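Local coordinates for protein amorpha-4,11-diene synthase (Artemisia annua, PDB 4GAX) that probably cyclises farnesyl diphosphate to sesquiterpenes of the amorphadiene or bisabolol kind, as a plant terpene synthase, at residues L104-W115 with M127-V138. Numbering follows the deposited sequence.
Sequences LQHIYETYGDNW and MRKQGYFVTCDV
The rings of Tyr108 and Tyr132 form an offset stack, centroids 4.1 Å apart and planes 9° from parallel. The slip puts each CB over the other ring: Tyr108 CB lies 3.9 Å from the Tyr132 centroid, and Tyr132 CB makes the reciprocal CH-pi contact. At the Tyr108 edge, Val134 CG2 meets CE1 near the ring plane at 3.9 Å, while Met127 SD makes an oblique Met-aromatic contact. Val138 CG2 lies 3.2 Å from Trp115 O and, more loosely, at the edge of the Trp115 ring, which stacks on Trp123. With CG anti to its carbonyl carbon (chi1 -61°), Tyr132 reaches back along helix 97-111 until its OH rests 3.4 Å from Gln105 CA. A leucine here would probably leave the Tyr108 face without its aromatic mate and open a gap beside Gln105. In this all-helical terpene synthase N-terminal domain, Gly131 closes helix 120-129 with a Schellman motif, and the chain runs on beside the end of helix 97-111 and the turn after it. Bent at chi2 and chi3, Met127 brings CE within 3.6 Å of Leu104 CD2. Leu104 CD1 lies against the Gln130 amide, whose NE2 is held by Asp101. Within the type II' turn 111-114, Asp113 OD1 accepts a nearly straight bond (168°, 2.7 Å) from Thr135 N on its syn side, somewhat off the carboxylate plane. A water between Asp113 OD2 and Asp137 OD2 probably eases their repulsion.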
ATOM      1  N   LEU A 104      22.496  -3.896   1.794  1.00 19.40           N
ATOM      2  CA  LEU A 104      21.765  -5.163   1.837  1.00 16.67           C
ATOM      3  C   LEU A 104      22.267  -6.148   0.789  1.00 19.29           C
ATOM      4  O   LEU A 104      22.303  -7.362   1.037  1.00 21.76           O
ATOM      5  CB  LEU A 104      20.261  -4.928   1.692  1.00 15.88           C
ATOM      6  CG  LEU A 104      19.652  -4.114   2.839  1.00 23.94           C
ATOM      7  CD1 LEU A 104      18.144  -3.963   2.636  1.00 26.04           C
ATOM      8  CD2 LEU A 104      19.935  -4.749   4.202  1.00 21.10           C
ATOM      9  N   GLN A 105      22.679  -5.628  -0.368  1.00 21.08           N
ATOM     10  CA  GLN A 105      23.275  -6.469  -1.403  1.00 23.54           C
ATOM     11  C   GLN A 105      24.537  -7.117  -0.866  1.00 27.58           C
ATOM     12  O   GLN A 105      24.784  -8.320  -1.060  1.00 20.31           O
ATOM     13  CB  GLN A 105      23.637  -5.631  -2.630  1.00 20.28           C
ATOM     14  CG  GLN A 105      24.218  -6.434  -3.780  1.00 20.17           C
ATOM     15  CD  GLN A 105      24.818  -5.539  -4.852  1.00 29.67           C
ATOM     16  OE1 GLN A 105      25.436  -4.518  -4.538  1.00 31.37           O
ATOM     17  NE2 GLN A 105      24.631  -5.911  -6.130  1.00 25.25           N
ATOM     18  N   HIS A 106      25.345  -6.307  -0.193  1.00 21.20           N
ATOM     19  CA  HIS A 106      26.618  -6.781   0.335  1.00 25.47           C
ATOM     20  C   HIS A 106      26.396  -7.787   1.464  1.00 24.97           C
ATOM     21  O   HIS A 106      27.135  -8.774   1.593  1.00 21.20           O
ATOM     22  CB  HIS A 106      27.445  -5.604   0.834  1.00 21.80           C
ATOM     23  CG  HIS A 106      28.806  -5.995   1.310  1.00 26.46           C
ATOM     24  ND1 HIS A 106      29.116  -6.116   2.651  1.00 37.00           N
ATOM     25  CD2 HIS A 106      29.929  -6.303   0.631  1.00 28.54           C
ATOM     26  CE1 HIS A 106      30.380  -6.476   2.770  1.00 35.28           C
ATOM     27  NE2 HIS A 106      30.901  -6.597   1.565  1.00 35.37           N
ATOM     28  N   ILE A 107      25.381  -7.534   2.284  1.00 20.76           N
ATOM     29  CA  ILE A 107      25.007  -8.476   3.347  1.00 25.52           C
ATOM     30  C   ILE A 107      24.566  -9.804   2.737  1.00 26.98           C
ATOM     31  O   ILE A 107      24.979 -10.886   3.188  1.00 24.95           O
ATOM     32  CB  ILE A 107      23.860  -7.926   4.226  1.00 24.73           C
ATOM     33  CG1 ILE A 107      24.321  -6.686   4.993  1.00 30.51           C
ATOM     34  CG2 ILE A 107      23.401  -8.983   5.246  1.00 23.76           C
ATOM     35  CD1 ILE A 107      25.542  -6.940   5.854  1.00 33.93           C
ATOM     36  N   TYR A 108      23.733  -9.722   1.702  1.00 27.93           N
ATOM     37  CA  TYR A 108      23.261 -10.922   1.033  1.00 24.59           C
ATOM     38  C   TYR A 108      24.424 -11.685   0.396  1.00 31.25           C
ATOM     39  O   TYR A 108      24.519 -12.911   0.530  1.00 26.86           O
ATOM     40  CB  TYR A 108      22.148 -10.615   0.012  1.00 19.37           C
ATOM     41  CG  TYR A 108      21.506 -11.880  -0.522  1.00 29.68           C
ATOM     42  CD1 TYR A 108      20.782 -12.714   0.318  1.00 25.07           C
ATOM     43  CD2 TYR A 108      21.661 -12.262  -1.851  1.00 37.09           C
ATOM     44  CE1 TYR A 108      20.210 -13.890  -0.152  1.00 32.59           C
ATOM     45  CE2 TYR A 108      21.083 -13.431  -2.334  1.00 40.36           C
ATOM     46  CZ  TYR A 108      20.361 -14.240  -1.479  1.00 44.06           C
ATOM     47  OH  TYR A 108      19.786 -15.403  -1.945  1.00 47.88           O
ATOM     48  N   GLU A 109      25.321 -10.970  -0.277  1.00 24.94           N
ATOM     49  CA  GLU A 109      26.467 -11.635  -0.892  1.00 25.88           C
ATOM     50  C   GLU A 109      27.438 -12.248   0.123  1.00 29.37           C
ATOM     51  O   GLU A 109      28.058 -13.278  -0.147  1.00 36.08           O
ATOM     52  CB  GLU A 109      27.233 -10.664  -1.797  1.00 34.90           C
ATOM     53  CG  GLU A 109      26.439 -10.179  -3.005  1.00 32.59           C
ATOM     54  CD  GLU A 109      27.106  -8.988  -3.705  1.00 41.31           C
ATOM     55  OE1 GLU A 109      28.149  -8.507  -3.201  1.00 38.72           O
ATOM     56  OE2 GLU A 109      26.591  -8.533  -4.755  1.00 39.97           O
ATOM     57  N   THR A 110      27.584 -11.616   1.280  1.00 26.84           N
ATOM     58  CA  THR A 110      28.593 -12.050   2.241  1.00 29.57           C
ATOM     59  C   THR A 110      28.155 -13.289   3.006  1.00 28.68           C
ATOM     60  O   THR A 110      28.934 -14.224   3.178  1.00 26.67           O
ATOM     61  CB  THR A 110      28.932 -10.933   3.252  1.00 36.53           C
ATOM     62  OG1 THR A 110      29.321  -9.748   2.542  1.00 37.79           O
ATOM     63  CG2 THR A 110      30.058 -11.374   4.189  1.00 33.97           C
ATOM     64  N   TYR A 111      26.904 -13.307   3.452  1.00 25.51           N
ATOM     65  CA  TYR A 111      26.459 -14.371   4.337  1.00 27.32           C
ATOM     66  C   TYR A 111      25.515 -15.334   3.630  1.00 29.71           C
ATOM     67  O   TYR A 111      25.229 -16.420   4.148  1.00 31.66           O
ATOM     68  CB  TYR A 111      25.801 -13.771   5.591  1.00 22.11           C
ATOM     69  CG  TYR A 111      26.715 -12.819   6.336  1.00 25.88           C
ATOM     70  CD1 TYR A 111      27.654 -13.298   7.245  1.00 31.36           C
ATOM     71  CD2 TYR A 111      26.652 -11.446   6.120  1.00 25.07           C
ATOM     72  CE1 TYR A 111      28.503 -12.430   7.929  1.00 40.18           C
ATOM     73  CE2 TYR A 111      27.497 -10.569   6.799  1.00 29.52           C
ATOM     74  CZ  TYR A 111      28.421 -11.070   7.702  1.00 34.24           C
ATOM     75  OH  TYR A 111      29.263 -10.213   8.380  1.00 31.85           O
ATOM     76  N   GLY A 112      25.053 -14.943   2.441  1.00 29.27           N
ATOM     77  CA  GLY A 112      24.038 -15.701   1.734  1.00 27.99           C
ATOM     78  C   GLY A 112      22.872 -16.061   2.646  1.00 28.80           C
ATOM     79  O   GLY A 112      22.358 -15.224   3.389  1.00 20.97           O
ATOM     80  N   ASP A 113      22.471 -17.325   2.612  1.00 23.89           N
ATOM     81  CA  ASP A 113      21.388 -17.808   3.460  1.00 26.54           C
ATOM     82  C   ASP A 113      21.876 -18.196   4.859  1.00 33.66           C
ATOM     83  O   ASP A 113      21.096 -18.688   5.676  1.00 31.95           O
ATOM     84  CB  ASP A 113      20.733 -19.013   2.785  1.00 32.93           C
ATOM     85  CG  ASP A 113      19.341 -19.292   3.304  1.00 39.69           C
ATOM     86  OD1 ASP A 113      18.548 -18.339   3.515  1.00 37.39           O
ATOM     87  OD2 ASP A 113      19.048 -20.484   3.493  1.00 41.75           O
ATOM     88  N   ASN A 114      23.155 -17.963   5.144  1.00 23.72           N
ATOM     89  CA  ASN A 114      23.759 -18.524   6.364  1.00 28.81           C
ATOM     90  C   ASN A 114      24.100 -17.527   7.470  1.00 32.98           C
ATOM     91  O   ASN A 114      25.058 -17.731   8.219  1.00 33.27           O
ATOM     92  CB  ASN A 114      25.013 -19.332   6.019  1.00 28.97           C
ATOM     93  CG  ASN A 114      24.736 -20.431   5.020  1.00 36.59           C
ATOM     94  OD1 ASN A 114      23.941 -21.342   5.283  1.00 37.09           O
ATOM     95  ND2 ASN A 114      25.398 -20.363   3.868  1.00 38.32           N
ATOM     96  N   TRP A 115      23.330 -16.450   7.569  1.00 24.82           N
ATOM     97  CA  TRP A 115      23.455 -15.535   8.703  1.00 24.04           C
ATOM     98  C   TRP A 115      23.279 -16.288  10.012  1.00 30.80           C
ATOM     99  O   TRP A 115      22.351 -17.092  10.160  1.00 32.67           O
ATOM    100  CB  TRP A 115      22.366 -14.467   8.648  1.00 19.18           C
ATOM    101  CG  TRP A 115      22.466 -13.424   9.729  1.00 20.10           C
ATOM    102  CD1 TRP A 115      21.907 -13.474  10.983  1.00 22.97           C
ATOM    103  CD2 TRP A 115      23.163 -12.170   9.646  1.00 20.66           C
ATOM    104  NE1 TRP A 115      22.220 -12.331  11.680  1.00 19.93           N
ATOM    105  CE2 TRP A 115      22.981 -11.509  10.881  1.00 23.75           C
ATOM    106  CE3 TRP A 115      23.928 -11.543   8.649  1.00 24.83           C
ATOM    107  CZ2 TRP A 115      23.532 -10.257  11.148  1.00 28.53           C
ATOM    108  CZ3 TRP A 115      24.470 -10.305   8.909  1.00 20.51           C
ATOM    109  CH2 TRP A 115      24.273  -9.675  10.154  1.00 30.39           C
ATOM    110  N   MET A 127      16.030  -8.887   4.673  1.00 13.15           N
ATOM    111  CA  MET A 127      16.365  -9.569   3.430  1.00 13.55           C
ATOM    112  C   MET A 127      15.115  -9.791   2.570  1.00 16.06           C
ATOM    113  O   MET A 127      15.094  -9.440   1.391  1.00 19.41           O
ATOM    114  CB  MET A 127      17.081 -10.905   3.702  1.00 21.74           C
ATOM    115  CG  MET A 127      18.517 -10.743   4.230  1.00 23.32           C
ATOM    116  SD  MET A 127      19.657  -9.945   3.062  1.00 28.80           S
ATOM    117  CE  MET A 127      19.658  -8.278   3.674  1.00 20.39           C
ATOM    118  N   ARG A 128      14.065 -10.360   3.161  1.00 18.44           N
ATOM    119  CA  ARG A 128      12.841 -10.657   2.404  1.00 15.88           C
ATOM    120  C   ARG A 128      12.152  -9.385   1.922  1.00 15.03           C
ATOM    121  O   ARG A 128      11.621  -9.352   0.823  1.00 18.87           O
ATOM    122  CB  ARG A 128      11.863 -11.522   3.229  1.00 19.11           C
ATOM    123  CG  ARG A 128      12.312 -12.996   3.292  1.00 23.86           C
ATOM    124  CD  ARG A 128      11.150 -13.955   3.597  1.00 16.99           C
ATOM    125  NE  ARG A 128      11.600 -15.350   3.470  1.00 17.64           N
ATOM    126  CZ  ARG A 128      10.830 -16.403   3.728  1.00 21.99           C
ATOM    127  NH1 ARG A 128       9.569 -16.212   4.086  1.00 18.93           N
ATOM    128  NH2 ARG A 128      11.322 -17.637   3.635  1.00 18.10           N
ATOM    129  N   LYS A 129      12.166  -8.344   2.743  1.00 19.61           N
ATOM    130  CA  LYS A 129      11.615  -7.052   2.325  1.00 20.18           C
ATOM    131  C   LYS A 129      12.357  -6.540   1.081  1.00 18.61           C
ATOM    132  O   LYS A 129      11.765  -5.903   0.211  1.00 22.33           O
ATOM    133  CB  LYS A 129      11.701  -6.045   3.469  1.00 17.18           C
ATOM    134  CG  LYS A 129      11.241  -4.606   3.147  1.00 22.03           C
ATOM    135  CD  LYS A 129      11.254  -3.739   4.425  1.00 27.59           C
ATOM    136  CE  LYS A 129      10.956  -2.255   4.123  1.00 35.13           C
ATOM    137  NZ  LYS A 129      10.061  -2.088   2.944  1.00 39.92           N
ATOM    138  N   GLN A 130      13.648  -6.842   0.997  1.00 21.39           N
ATOM    139  CA  GLN A 130      14.481  -6.408  -0.122  1.00 17.47           C
ATOM    140  C   GLN A 130      14.260  -7.302  -1.345  1.00 24.57           C
ATOM    141  O   GLN A 130      14.741  -7.018  -2.452  1.00 22.04           O
ATOM    142  CB  GLN A 130      15.959  -6.388   0.313  1.00 23.56           C
ATOM    143  CG  GLN A 130      16.929  -5.697  -0.640  1.00 26.54           C
ATOM    144  CD  GLN A 130      16.729  -4.200  -0.740  1.00 35.87           C
ATOM    145  OE1 GLN A 130      15.919  -3.612  -0.015  1.00 31.56           O
ATOM    146  NE2 GLN A 130      17.474  -3.568  -1.652  1.00 22.29           N
ATOM    147  N   GLY A 131      13.497  -8.372  -1.162  1.00 23.47           N
ATOM    148  CA  GLY A 131      13.215  -9.267  -2.270  1.00 23.62           C
ATOM    149  C   GLY A 131      14.081 -10.518  -2.282  1.00 22.20           C
ATOM    150  O   GLY A 131      13.976 -11.326  -3.206  1.00 22.47           O
ATOM    151  N   TYR A 132      14.958 -10.684  -1.286  1.00 16.64           N
ATOM    152  CA  TYR A 132      15.792 -11.895  -1.244  1.00 18.44           C
ATOM    153  C   TYR A 132      15.045 -13.007  -0.513  1.00 22.32           C
ATOM    154  O   TYR A 132      14.766 -12.884   0.680  1.00 22.16           O
ATOM    155  CB  TYR A 132      17.123 -11.646  -0.523  1.00 20.28           C
ATOM    156  CG  TYR A 132      17.998 -10.592  -1.152  1.00 28.78           C
ATOM    157  CD1 TYR A 132      18.325  -9.428  -0.462  1.00 23.28           C
ATOM    158  CD2 TYR A 132      18.514 -10.763  -2.435  1.00 28.72           C
ATOM    159  CE1 TYR A 132      19.137  -8.445  -1.043  1.00 22.22           C
ATOM    160  CE2 TYR A 132      19.318  -9.791  -3.018  1.00 33.74           C
ATOM    161  CZ  TYR A 132      19.629  -8.639  -2.321  1.00 30.18           C
ATOM    162  OH  TYR A 132      20.439  -7.680  -2.898  1.00 27.60           O
ATOM    163  N   PHE A 133      14.733 -14.089  -1.223  1.00 20.66           N
ATOM    164  CA  PHE A 133      13.939 -15.189  -0.668  1.00 25.78           C
ATOM    165  C   PHE A 133      14.822 -16.076   0.224  1.00 28.77           C
ATOM    166  O   PHE A 133      15.016 -17.272  -0.028  1.00 25.23           O
ATOM    167  CB  PHE A 133      13.310 -16.003  -1.806  1.00 27.11           C
ATOM    168  CG  PHE A 133      12.101 -16.820  -1.403  1.00 30.67           C
ATOM    169  CD1 PHE A 133      11.210 -17.272  -2.376  1.00 27.69           C
ATOM    170  CD2 PHE A 133      11.856 -17.151  -0.073  1.00 27.83           C
ATOM    171  CE1 PHE A 133      10.102 -18.037  -2.033  1.00 32.80           C
ATOM    172  CE2 PHE A 133      10.751 -17.920   0.275  1.00 24.44           C
ATOM    173  CZ  PHE A 133       9.875 -18.363  -0.705  1.00 23.60           C
ATOM    174  N   VAL A 134      15.349 -15.458   1.270  1.00 17.58           N
ATOM    175  CA  VAL A 134      16.116 -16.132   2.303  1.00 23.49           C
ATOM    176  C   VAL A 134      15.237 -17.191   2.980  1.00 27.18           C
ATOM    177  O   VAL A 134      14.031 -17.006   3.087  1.00 20.03           O
ATOM    178  CB  VAL A 134      16.557 -15.055   3.315  1.00 34.14           C
ATOM    179  CG1 VAL A 134      16.395 -15.522   4.740  1.00 57.04           C
ATOM    180  CG2 VAL A 134      17.970 -14.555   2.980  1.00 23.39           C
ATOM    181  N   THR A 135      15.818 -18.305   3.429  1.00 24.10           N
ATOM    182  CA  THR A 135      14.992 -19.371   4.001  1.00 23.26           C
ATOM    183  C   THR A 135      14.796 -19.258   5.530  1.00 23.38           C
ATOM    184  O   THR A 135      15.415 -18.426   6.197  1.00 19.93           O
ATOM    185  CB  THR A 135      15.565 -20.743   3.668  1.00 35.98           C
ATOM    186  OG1 THR A 135      14.518 -21.722   3.675  1.00 69.90           O
ATOM    187  CG2 THR A 135      16.570 -21.106   4.685  1.00 14.24           C
ATOM    188  N   CYS A 136      13.948 -20.119   6.084  1.00 25.77           N
ATOM    189  CA  CYS A 136      13.715 -20.132   7.528  1.00 30.51           C
ATOM    190  C   CYS A 136      14.766 -20.851   8.366  1.00 29.88           C
ATOM    191  O   CYS A 136      14.647 -20.873   9.595  1.00 29.38           O
ATOM    192  CB  CYS A 136      12.362 -20.771   7.821  1.00 39.84           C
ATOM    193  SG  CYS A 136      11.033 -19.662   7.487  1.00 36.13           S
ATOM    194  N   ASP A 137      15.768 -21.451   7.722  1.00 31.91           N
ATOM    195  CA  ASP A 137      16.797 -22.219   8.442  1.00 29.11           C
ATOM    196  C   ASP A 137      17.436 -21.422   9.569  1.00 31.91           C
ATOM    197  O   ASP A 137      17.819 -21.982  10.586  1.00 29.87           O
ATOM    198  CB  ASP A 137      17.908 -22.685   7.500  1.00 29.14           C
ATOM    199  CG  ASP A 137      17.434 -23.732   6.503  1.00 45.84           C
ATOM    200  OD1 ASP A 137      16.302 -24.245   6.662  1.00 44.79           O
ATOM    201  OD2 ASP A 137      18.203 -24.045   5.565  1.00 45.54           O
ATOM    202  N   VAL A 138      17.545 -20.110   9.380  1.00 27.91           N
ATOM    203  CA  VAL A 138      18.190 -19.255  10.356  1.00 28.35           C
ATOM    204  C   VAL A 138      17.492 -19.347  11.714  1.00 29.80           C
ATOM    205  O   VAL A 138      18.108 -19.087  12.754  1.00 26.83           O
ATOM    206  CB  VAL A 138      18.243 -17.786   9.872  1.00 26.37           C
ATOM    207  CG1 VAL A 138      16.839 -17.172   9.821  1.00 23.65           C
ATOM    208  CG2 VAL A 138      19.162 -16.956  10.763  1.00 23.72           C
TER
HETATM  209  O   HOH W   1      18.150 -18.880   6.739  1.00 26.27           O
HETATM  210  O   HOH W   2      20.696 -22.103   5.124  1.00 50.19           O